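Local atomic coordinates of MIF (Toxoplasma gondii, PDB entry 4DH4), a protein that belongs to the macrophage migration inhibitory factor family, small alpha/beta proteins built from two beta-alpha-beta units and assembled as trimers. Residues 53-59 against 90-96; 7-11 against 87-91; 62-66 against 103-107; 19-24 against 38-42. All coordinates share one frame; numbering follows the deposited sequence. Where two conformers were deposited one is given.

Interaction 1 (53-59 against 90-96); sequences SSDPCAF and VPKNRIY
Ser53 meets Arg94 through its carbonyl oxygen, which takes a weak hydrogen bond from Arg94 NH2, while its OG accepts the backbone N-H of Asp55 in an ST turn. Asp55 offers its backbone too: Arg94 NH2 lies 2.8 Å from Asp55 O in a nearly straight bond (166°), and Asp55 CB sits over one face of the guanidinium. Pro56 O follows, receiving Arg94 NE at 2.9 Å. The oxygens of Asp55 and Pro56 lie at the guanidinium edge, in its plane, although the donors stand above the planes of both carbonyls. A bend at chi3 (66°) turns NE and NH2 onto the loop; NH1 bonds to Phe50 O. Cys57 rests its backbone on Val90, with Cys57 CA 3.7 Å from Val90 CG1. At Ala58 parallel strand pairing begins. Ala58 N donates to Arg94 O (3.1 Å), Tyr96 N donates to Ala58 O (3.0 Å), and Ala58 CB packs against Ile95 CG1. On the opposite sheet face Phe59 and Tyr96 touch at their CB atoms before their rings diverge, Phe59 to stack on Phe6 and Tyr96 to bond through OH to Tyr37 O of the second subunit. Where the ladder between strands 58-65 and 95-102 stops, Arg94 thus takes over with side-chain donors. Backbone carbonyl dipoles, rather than direct contact with the Asp55 carboxylate, probably offset its charge.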
# COMPACT_ATOMS: atom_id res chain seq x y z
N SER A 53 15.68 10.08 -10.64
CA SER A 53 15.02 10.86 -11.69
C SER A 53 13.54 11.03 -11.42
O SER A 53 12.88 10.09 -10.96
CB SER A 53 15.24 10.21 -13.05
OG SER A 53 14.49 10.89 -14.06
N SER A 54 13.02 12.22 -11.71
CA SER A 54 11.58 12.49 -11.61
C SER A 54 10.79 12.08 -12.85
O SER A 54 9.58 12.28 -12.90
CB SER A 54 11.33 13.97 -11.31
OG SER A 54 11.52 14.25 -9.93
N ASP A 55 11.47 11.53 -13.86
CA ASP A 55 10.80 11.01 -15.05
C ASP A 55 9.71 10.00 -14.64
O ASP A 55 9.86 9.33 -13.61
CB ASP A 55 11.80 10.37 -16.02
CG ASP A 55 12.77 11.39 -16.64
OD1 ASP A 55 12.48 12.61 -16.59
OD2 ASP A 55 13.81 10.97 -17.17
N PRO A 56 8.61 9.91 -15.42
CA PRO A 56 7.51 9.03 -15.05
C PRO A 56 7.96 7.60 -14.75
O PRO A 56 8.83 7.05 -15.44
CB PRO A 56 6.60 9.07 -16.28
CG PRO A 56 6.84 10.44 -16.85
CD PRO A 56 8.32 10.65 -16.67
N CYS A 57 7.38 7.05 -13.69
CA CYS A 57 7.67 5.71 -13.21
C CYS A 57 6.39 5.22 -12.54
O CYS A 57 5.44 5.98 -12.38
CB CYS A 57 8.84 5.74 -12.22
SG CYS A 57 8.54 6.62 -10.66
N ALA A 58 6.36 3.95 -12.16
CA ALA A 58 5.21 3.40 -11.48
C ALA A 58 5.62 2.24 -10.60
O ALA A 58 6.68 1.63 -10.81
CB ALA A 58 4.14 2.95 -12.48
N PHE A 59 4.81 1.94 -9.60
CA PHE A 59 4.95 0.67 -8.93
C PHE A 59 3.60 0.01 -8.74
O PHE A 59 2.58 0.68 -8.54
CB PHE A 59 5.77 0.76 -7.65
CG PHE A 59 4.99 1.21 -6.47
CD1 PHE A 59 4.73 2.56 -6.28
CD2 PHE A 59 4.51 0.29 -5.56
CE1 PHE A 59 3.99 2.97 -5.18
CE2 PHE A 59 3.78 0.69 -4.46
CZ PHE A 59 3.53 2.04 -4.27
N VAL A 90 4.27 5.30 -19.52
CA VAL A 90 5.40 5.04 -18.61
C VAL A 90 6.25 3.91 -19.18
O VAL A 90 5.73 2.83 -19.43
CB VAL A 90 4.91 4.66 -17.18
CG1 VAL A 90 6.09 4.37 -16.25
CG2 VAL A 90 4.01 5.75 -16.59
N PRO A 91 7.57 4.16 -19.36
CA PRO A 91 8.47 3.13 -19.89
C PRO A 91 8.43 1.91 -18.99
O PRO A 91 8.49 2.06 -17.77
CB PRO A 91 9.85 3.78 -19.82
CG PRO A 91 9.59 5.24 -19.75
CD PRO A 91 8.29 5.41 -19.06
N LYS A 92 8.33 0.72 -19.57
CA LYS A 92 8.19 -0.48 -18.74
C LYS A 92 9.38 -0.71 -17.81
O LYS A 92 9.20 -1.20 -16.70
CB LYS A 92 7.81 -1.73 -19.54
CG LYS A 92 8.72 -2.16 -20.66
CD LYS A 92 8.17 -3.44 -21.29
CE LYS A 92 8.71 -3.68 -22.68
NZ LYS A 92 8.07 -4.88 -23.27
N ASN A 93 10.57 -0.30 -18.25
CA ASN A 93 11.77 -0.39 -17.40
C ASN A 93 11.82 0.59 -16.22
O ASN A 93 12.76 0.56 -15.43
CB ASN A 93 13.07 -0.33 -18.24
CG ASN A 93 13.38 1.07 -18.79
OD1 ASN A 93 12.68 2.05 -18.54
ND2 ASN A 93 14.46 1.15 -19.57
N ARG A 94 10.80 1.44 -16.11
CA ARG A 94 10.64 2.30 -14.94
C ARG A 94 9.42 1.90 -14.09
O ARG A 94 8.88 2.69 -13.34
CB ARG A 94 10.58 3.78 -15.34
CG ARG A 94 11.96 4.29 -15.77
CD ARG A 94 11.98 5.76 -16.14
NE ARG A 94 11.71 6.68 -15.04
CZ ARG A 94 12.56 6.97 -14.05
NH1 ARG A 94 13.75 6.39 -13.96
NH2 ARG A 94 12.20 7.85 -13.13
N ILE A 95 9.03 0.63 -14.22
CA ILE A 95 7.92 0.08 -13.45
C ILE A 95 8.40 -1.06 -12.59
O ILE A 95 8.97 -2.04 -13.10
CB ILE A 95 6.77 -0.39 -14.38
CG1 ILE A 95 6.25 0.78 -15.21
CG2 ILE A 95 5.63 -1.05 -13.56
CD1 ILE A 95 5.35 0.37 -16.35
N TYR A 96 8.19 -0.92 -11.28
CA TYR A 96 8.44 -2.01 -10.33
C TYR A 96 7.13 -2.72 -10.03
O TYR A 96 6.13 -2.07 -9.71
CB TYR A 96 9.01 -1.50 -9.01
CG TYR A 96 10.52 -1.38 -8.90
CD1 TYR A 96 11.38 -2.02 -9.81
CD2 TYR A 96 11.10 -0.67 -7.84
CE1 TYR A 96 12.77 -1.91 -9.69
CE2 TYR A 96 12.48 -0.56 -7.70
CZ TYR A 96 13.31 -1.19 -8.63
OH TYR A 96 14.68 -1.09 -8.49

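Interaction 2 (7-11 against 87-91); sequences CPVAA and HLGVP
The CA atoms of Val9 and Leu88, 6.9 Å apart, are the nearest pair of CA atoms between the segments, which meet through side chains, with no hydrogen bond between them. The contact closes one end of the alpha/beta fold of the MIF family: the loop leaving strand 2-7 packs against the C-terminal end of helix 70-88, where Gly89, with a positive phi of 81°, turns the chain out of the helix. Leu88 divides its two methyls between Cys7 and Ala11. Its CD2 methyl reaches Ala11 CB at 3.8 Å, while CD1 lies 4.0 Å from Cys7 SG. The sulfur stands anti to its own backbone N (chi1 -177°), a rotation that carries it toward both Leu88 and Val90, and Val90 CG2 touches Cys7 SG at 3.9 Å. Val9 lies alongside Val90, the two side chains running past each other in opposite directions with their CG2 methyls in contact; its other methyl, CG1, lies more loosely near Leu88 CD2. The loop contains an inverse gamma turn centred on Ala10, and Val9 O is further held by the hydroxyl of Tyr42, whose side chain also packs on Cys7, Ala11 and Leu88. From the helix end, His87 O accepts a bond from Gln15 NE2, linking the two helices of the fold. Within the loop the cysteine does double duty: besides its apolar contacts, Cys7 SG accepts a nearly straight hydrogen bond (164°) from Val9 N at 3.6 Å.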
# COMPACT_ATOMS: atom_id res chain seq x y z
N CYS A 7 0.92 5.45 -9.46
CA CYS A 7 1.61 6.20 -10.51
C CYS A 7 1.26 7.69 -10.41
O CYS A 7 0.13 8.02 -10.08
CB CYS A 7 1.22 5.62 -11.87
SG CYS A 7 2.04 6.35 -13.28
N PRO A 8 2.24 8.58 -10.66
CA PRO A 8 1.94 10.02 -10.62
C PRO A 8 1.10 10.54 -11.80
O PRO A 8 0.55 11.64 -11.72
CB PRO A 8 3.32 10.69 -10.59
CG PRO A 8 4.28 9.68 -11.08
CD PRO A 8 3.67 8.31 -10.91
N VAL A 9 1.00 9.74 -12.87
CA VAL A 9 0.28 10.16 -14.09
C VAL A 9 -1.20 10.47 -13.81
O VAL A 9 -1.91 9.67 -13.19
CB VAL A 9 0.43 9.12 -15.24
CG1 VAL A 9 -0.52 9.42 -16.39
CG2 VAL A 9 1.87 9.07 -15.74
N ALA A 10 -1.64 11.64 -14.25
CA ALA A 10 -3.03 12.05 -14.08
C ALA A 10 -3.90 11.39 -15.14
O ALA A 10 -4.34 12.03 -16.11
CB ALA A 10 -3.15 13.58 -14.15
N ALA A 11 -4.15 10.09 -14.97
CA ALA A 11 -4.91 9.31 -15.93
C ALA A 11 -6.39 9.66 -15.88
O ALA A 11 -6.98 9.79 -14.80
CB ALA A 11 -4.72 7.82 -15.68
N HIS A 87 -1.04 2.38 -21.87
CA HIS A 87 -2.11 3.28 -21.41
C HIS A 87 -1.64 4.57 -20.73
O HIS A 87 -2.36 5.57 -20.76
CB HIS A 87 -3.09 2.53 -20.51
CG HIS A 87 -3.80 1.41 -21.21
ND1 HIS A 87 -4.74 1.64 -22.19
CD2 HIS A 87 -3.70 0.07 -21.08
CE1 HIS A 87 -5.19 0.48 -22.63
NE2 HIS A 87 -4.58 -0.49 -21.98
N LEU A 88 -0.46 4.54 -20.12
CA LEU A 88 0.01 5.69 -19.34
C LEU A 88 1.23 6.40 -19.93
O LEU A 88 1.54 7.52 -19.54
CB LEU A 88 0.30 5.29 -17.88
CG LEU A 88 -0.78 4.54 -17.08
CD1 LEU A 88 -0.24 4.13 -15.71
CD2 LEU A 88 -2.06 5.36 -16.92
N GLY A 89 1.92 5.72 -20.85
CA GLY A 89 3.14 6.25 -21.45
C GLY A 89 4.39 6.05 -20.61
O GLY A 89 5.45 6.58 -20.95
N VAL A 90 4.27 5.30 -19.52
CA VAL A 90 5.40 5.04 -18.61
C VAL A 90 6.25 3.91 -19.18
O VAL A 90 5.73 2.83 -19.43
CB VAL A 90 4.91 4.66 -17.18
CG1 VAL A 90 6.09 4.37 -16.25
CG2 VAL A 90 4.01 5.75 -16.59
N PRO A 91 7.57 4.16 -19.36
CA PRO A 91 8.47 3.13 -19.89
C PRO A 91 8.43 1.91 -18.99
O PRO A 91 8.49 2.06 -17.77
CB PRO A 91 9.85 3.78 -19.82
CG PRO A 91 9.59 5.24 -19.75
CD PRO A 91 8.29 5.41 -19.06

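Interaction 3 (62-66 against 103-107)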
# COMPACT_ATOMS: atom_id res chain seq x y z
N VAL A 62 0.99 -6.70 -6.38
CA VAL A 62 0.08 -7.81 -6.64
C VAL A 62 0.16 -8.91 -5.58
O VAL A 62 1.24 -9.36 -5.21
CB VAL A 62 0.15 -8.35 -8.13
CG1 VAL A 62 1.42 -7.91 -8.83
CG2 VAL A 62 -0.07 -9.87 -8.21
N ALA A 63 -1.01 -9.32 -5.10
CA ALA A 63 -1.15 -10.30 -4.01
C ALA A 63 -2.10 -11.41 -4.43
O ALA A 63 -3.07 -11.17 -5.14
CB ALA A 63 -1.68 -9.63 -2.74
N SER A 64 -1.82 -12.63 -3.98
CA SER A 64 -2.68 -13.76 -4.28
C SER A 64 -2.55 -14.80 -3.19
O SER A 64 -1.52 -14.87 -2.51
CB SER A 64 -2.29 -14.38 -5.63
OG SER A 64 -3.20 -15.42 -5.98
N ILE A 65 -3.60 -15.60 -3.02
CA ILE A 65 -3.53 -16.77 -2.15
C ILE A 65 -2.95 -17.89 -2.99
O ILE A 65 -3.64 -18.51 -3.79
CB ILE A 65 -4.91 -17.17 -1.60
CG1 ILE A 65 -5.56 -15.99 -0.86
CG2 ILE A 65 -4.79 -18.40 -0.67
CD1 ILE A 65 -7.08 -16.14 -0.68
N GLY A 66 -1.65 -18.12 -2.82
CA GLY A 66 -0.92 -19.05 -3.68
C GLY A 66 -0.72 -18.49 -5.08
O GLY A 66 -1.25 -17.43 -5.42
N SER A 103 -1.54 -16.30 2.90
CA SER A 103 -2.23 -17.48 3.40
C SER A 103 -3.74 -17.25 3.30
O SER A 103 -4.19 -16.11 3.36
CB SER A 103 -1.83 -17.75 4.86
OG SER A 103 -0.44 -17.97 4.97
N PRO A 104 -4.53 -18.33 3.13
CA PRO A 104 -5.99 -18.16 3.08
C PRO A 104 -6.57 -17.42 4.30
O PRO A 104 -7.45 -16.59 4.15
CB PRO A 104 -6.52 -19.60 3.01
CG PRO A 104 -5.41 -20.38 2.42
CD PRO A 104 -4.16 -19.76 2.98
N SER A 105 -6.05 -17.71 5.50
CA SER A 105 -6.54 -17.05 6.72
C SER A 105 -6.24 -15.54 6.77
O SER A 105 -6.85 -14.82 7.56
CB SER A 105 -5.96 -17.72 7.96
OG SER A 105 -4.56 -17.50 8.00
N GLU A 106 -5.32 -15.08 5.92
CA GLU A 106 -4.92 -13.66 5.87
C GLU A 106 -5.76 -12.85 4.89
O GLU A 106 -5.47 -11.68 4.66
CB GLU A 106 -3.45 -13.52 5.48
CG GLU A 106 -2.47 -13.96 6.55
CD GLU A 106 -1.04 -14.10 6.05
OE1 GLU A 106 -0.82 -14.15 4.82
OE2 GLU A 106 -0.14 -14.17 6.91
N TRP A 107 -6.79 -13.46 4.31
CA TRP A 107 -7.56 -12.80 3.27
C TRP A 107 -9.05 -12.96 3.55
O TRP A 107 -9.53 -14.09 3.72
CB TRP A 107 -7.20 -13.40 1.90
CG TRP A 107 -7.51 -12.51 0.72
CD1 TRP A 107 -8.71 -11.93 0.40
CD2 TRP A 107 -6.60 -12.15 -0.33
NE1 TRP A 107 -8.59 -11.21 -0.77
CE2 TRP A 107 -7.32 -11.33 -1.24
CE3 TRP A 107 -5.25 -12.42 -0.58
CZ2 TRP A 107 -6.72 -10.79 -2.39
CZ3 TRP A 107 -4.66 -11.88 -1.73
CH2 TRP A 107 -5.39 -11.08 -2.62
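Ile65 and Trp107 bury the greatest area here, with Pro104 the next contributor. The isoleucine straddles the short 3-10 turn 104-106 and the indole that follows it, giving a separate branch to each. Its CG1 stands beside the backbone N, anti to the carbonyl carbon (chi1 -56°), and comes within 3.6 Å of Trp107 CE3. The terminal CD1 lies against the root of the tryptophan side chain, 3.8 Å from Trp107 CB and almost as near to Trp107 CG. The other branch, CG2, turns to the proline ring and meets Pro104 CG at 3.7 Å. The far six-membered part of the indole is directed at the strand itself. Trp107 CH2 approaches Ala63 O at 3.4 Å, with that oxygen near the ring plane at its edge, while Ala63 CB touches CZ3 at 3.9 Å. No hydrogen bond joins the segments, yet each is braced internally: Ser64 OG donates to Gly66 O, and the carboxylate of Glu106 receives Ser103 N from above its plane. The contact lies toward the C-terminal part of strand 58-65, with Lys33 bonding to Ile65 O and Phe114 packing on both Ile65 and Trp107. Beside it, Trp107 pairs in an antiparallel ladder with a strand of the third subunit and sets its ring edge-to-face with Tyr96 of that subunit, carrying the sheet across the trimer interface.

Interaction 4 (19-24 against 38-42); sequences LLKDAE and VMVGY
Val40, with chi1 at -69°, keeps CG1 beside its backbone N and places CG2 between N and the carbonyl carbon, so that both methyls meet helix 13-31; Glu24, its CG likewise set between N and carbonyl carbon (chi1 67°), lays an extended chain across them. This is helix-on-sheet packing within a beta-alpha-beta unit, strand 2-7, helix 13-31 and strand 39-44. The axes of helix 19-24 and strand 39-42 approach to 8.3 Å and run roughly antiparallel, at 147°. Val40 is the centre of the contact: CG2 lies 3.7 Å from Leu20 O and 3.9 Å from Leu20 CB, while CG1 packs against Ala23 CB and the backbone of Glu24. Leu20 reaches past the valine onto the strand backbone, where its CD2 comes within 3.6 Å of Gly41 C. Further along, Leu19 CD2 meets Tyr42 CD2 at 4.0 Å, the two side chains crossing at about a right angle. At the other end Val38 CG1 packs under the Glu24 backbone. The Glu24 carboxylate is buried but not left without partners, since OE1 forms a salt bridge with Arg49 NE of the third subunit. A water also donates to both segments, 2.8 Å from Glu24 OE1 and 3.0 Å from Val38 O.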
# COMPACT_ATOMS: atom_id res chain seq x y z
N LEU A 19 -6.92 0.39 -18.85
CA LEU A 19 -5.80 -0.18 -18.11
C LEU A 19 -6.25 -1.30 -17.17
O LEU A 19 -5.68 -2.40 -17.17
CB LEU A 19 -5.07 0.91 -17.31
CG LEU A 19 -3.89 0.46 -16.45
CD1 LEU A 19 -2.81 -0.24 -17.29
CD2 LEU A 19 -3.31 1.64 -15.68
N LEU A 20 -7.28 -1.01 -16.37
CA LEU A 20 -7.71 -1.95 -15.34
C LEU A 20 -8.37 -3.19 -15.94
O LEU A 20 -8.24 -4.28 -15.40
CB LEU A 20 -8.61 -1.28 -14.30
CG LEU A 20 -7.98 -0.15 -13.46
CD1 LEU A 20 -9.01 0.44 -12.51
CD2 LEU A 20 -6.74 -0.61 -12.68
N LYS A 21 -9.04 -3.02 -17.08
CA LYS A 21 -9.56 -4.17 -17.83
C LYS A 21 -8.44 -5.08 -18.33
O LYS A 21 -8.57 -6.30 -18.28
CB LYS A 21 -10.42 -3.70 -19.01
CG LYS A 21 -11.77 -3.21 -18.58
CD LYS A 21 -12.60 -2.79 -19.79
CE LYS A 21 -13.77 -1.93 -19.36
NZ LYS A 21 -14.69 -2.63 -18.45
N ASP A 22 -7.36 -4.48 -18.82
CA ASP A 22 -6.18 -5.24 -19.24
C ASP A 22 -5.56 -5.94 -18.03
O ASP A 22 -5.19 -7.11 -18.11
CB ASP A 22 -5.14 -4.32 -19.89
CG ASP A 22 -5.46 -4.00 -21.35
OD1 ASP A 22 -4.74 -3.15 -21.93
OD2 ASP A 22 -6.41 -4.59 -21.92
N ALA A 23 -5.47 -5.21 -16.91
CA ALA A 23 -4.85 -5.73 -15.69
C ALA A 23 -5.60 -6.94 -15.12
O ALA A 23 -4.99 -7.97 -14.81
CB ALA A 23 -4.75 -4.63 -14.65
N GLU A 24 -6.92 -6.82 -14.99
CA GLU A 24 -7.72 -7.90 -14.41
C GLU A 24 -7.63 -9.20 -15.22
O GLU A 24 -7.54 -10.29 -14.64
CB GLU A 24 -9.17 -7.46 -14.17
CG GLU A 24 -9.98 -7.19 -15.42
CD GLU A 24 -11.30 -6.50 -15.16
OE1 GLU A 24 -11.47 -5.85 -14.10
OE2 GLU A 24 -12.19 -6.61 -16.03
N VAL A 38 -10.93 -11.32 -8.73
CA VAL A 38 -9.84 -10.38 -9.02
C VAL A 38 -10.26 -8.94 -8.75
O VAL A 38 -11.25 -8.46 -9.29
CB VAL A 38 -9.31 -10.55 -10.46
CG1 VAL A 38 -8.23 -9.51 -10.77
CG2 VAL A 38 -8.75 -11.97 -10.66
N MET A 39 -9.50 -8.26 -7.88
CA MET A 39 -9.69 -6.84 -7.60
C MET A 39 -8.52 -6.05 -8.15
O MET A 39 -7.36 -6.42 -7.95
CB MET A 39 -9.84 -6.62 -6.09
CG MET A 39 -10.13 -5.16 -5.68
SD MET A 39 -10.51 -4.93 -3.92
CE MET A 39 -12.13 -5.71 -3.80
N VAL A 40 -8.82 -4.96 -8.85
CA VAL A 40 -7.79 -4.11 -9.45
C VAL A 40 -8.09 -2.62 -9.19
O VAL A 40 -9.26 -2.22 -9.11
CB VAL A 40 -7.62 -4.37 -10.99
CG1 VAL A 40 -7.00 -5.74 -11.27
CG2 VAL A 40 -8.96 -4.23 -11.73
N GLY A 41 -7.05 -1.82 -9.03
CA GLY A 41 -7.25 -0.39 -8.85
C GLY A 41 -6.10 0.47 -9.32
O GLY A 41 -4.98 -0.02 -9.53
N TYR A 42 -6.39 1.75 -9.51
CA TYR A 42 -5.39 2.74 -9.86
C TYR A 42 -5.39 3.83 -8.81
O TYR A 42 -6.45 4.31 -8.38
CB TYR A 42 -5.66 3.34 -11.25
CG TYR A 42 -4.58 4.30 -11.73
CD1 TYR A 42 -4.72 5.68 -11.57
CD2 TYR A 42 -3.43 3.82 -12.35
CE1 TYR A 42 -3.73 6.56 -12.01
CE2 TYR A 42 -2.44 4.69 -12.80
CZ TYR A 42 -2.59 6.05 -12.63
OH TYR A 42 -1.61 6.91 -13.08
O HOH W 1 -12.17 -6.84 -11.63

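Interactions 1 and 2 lie side by side at one end of the fold, their centres 9 Å apart; they share Val90 and touch where Cys57 O lies 3.5 Å from Cys7 SG. Interaction 3 occupies the other end of strand 58-65, about 27 Å from interaction 1 between centres, on the opposite side of the chain's centre. Interaction 4 is more central and reaches interaction 2 through two probable hydrogen bonds, His87 NE2 to Asp22 OD1 (2.7 Å) and Tyr42 OH to Val9 O (2.8 Å). Interactions 3 and 4 both touch the third subunit. A sulfate ion lies about 4 Å from the side chain of Ala63, and a sulfate ion about 6 Å from that of Phe59; both probably come from the crystallisation liquor.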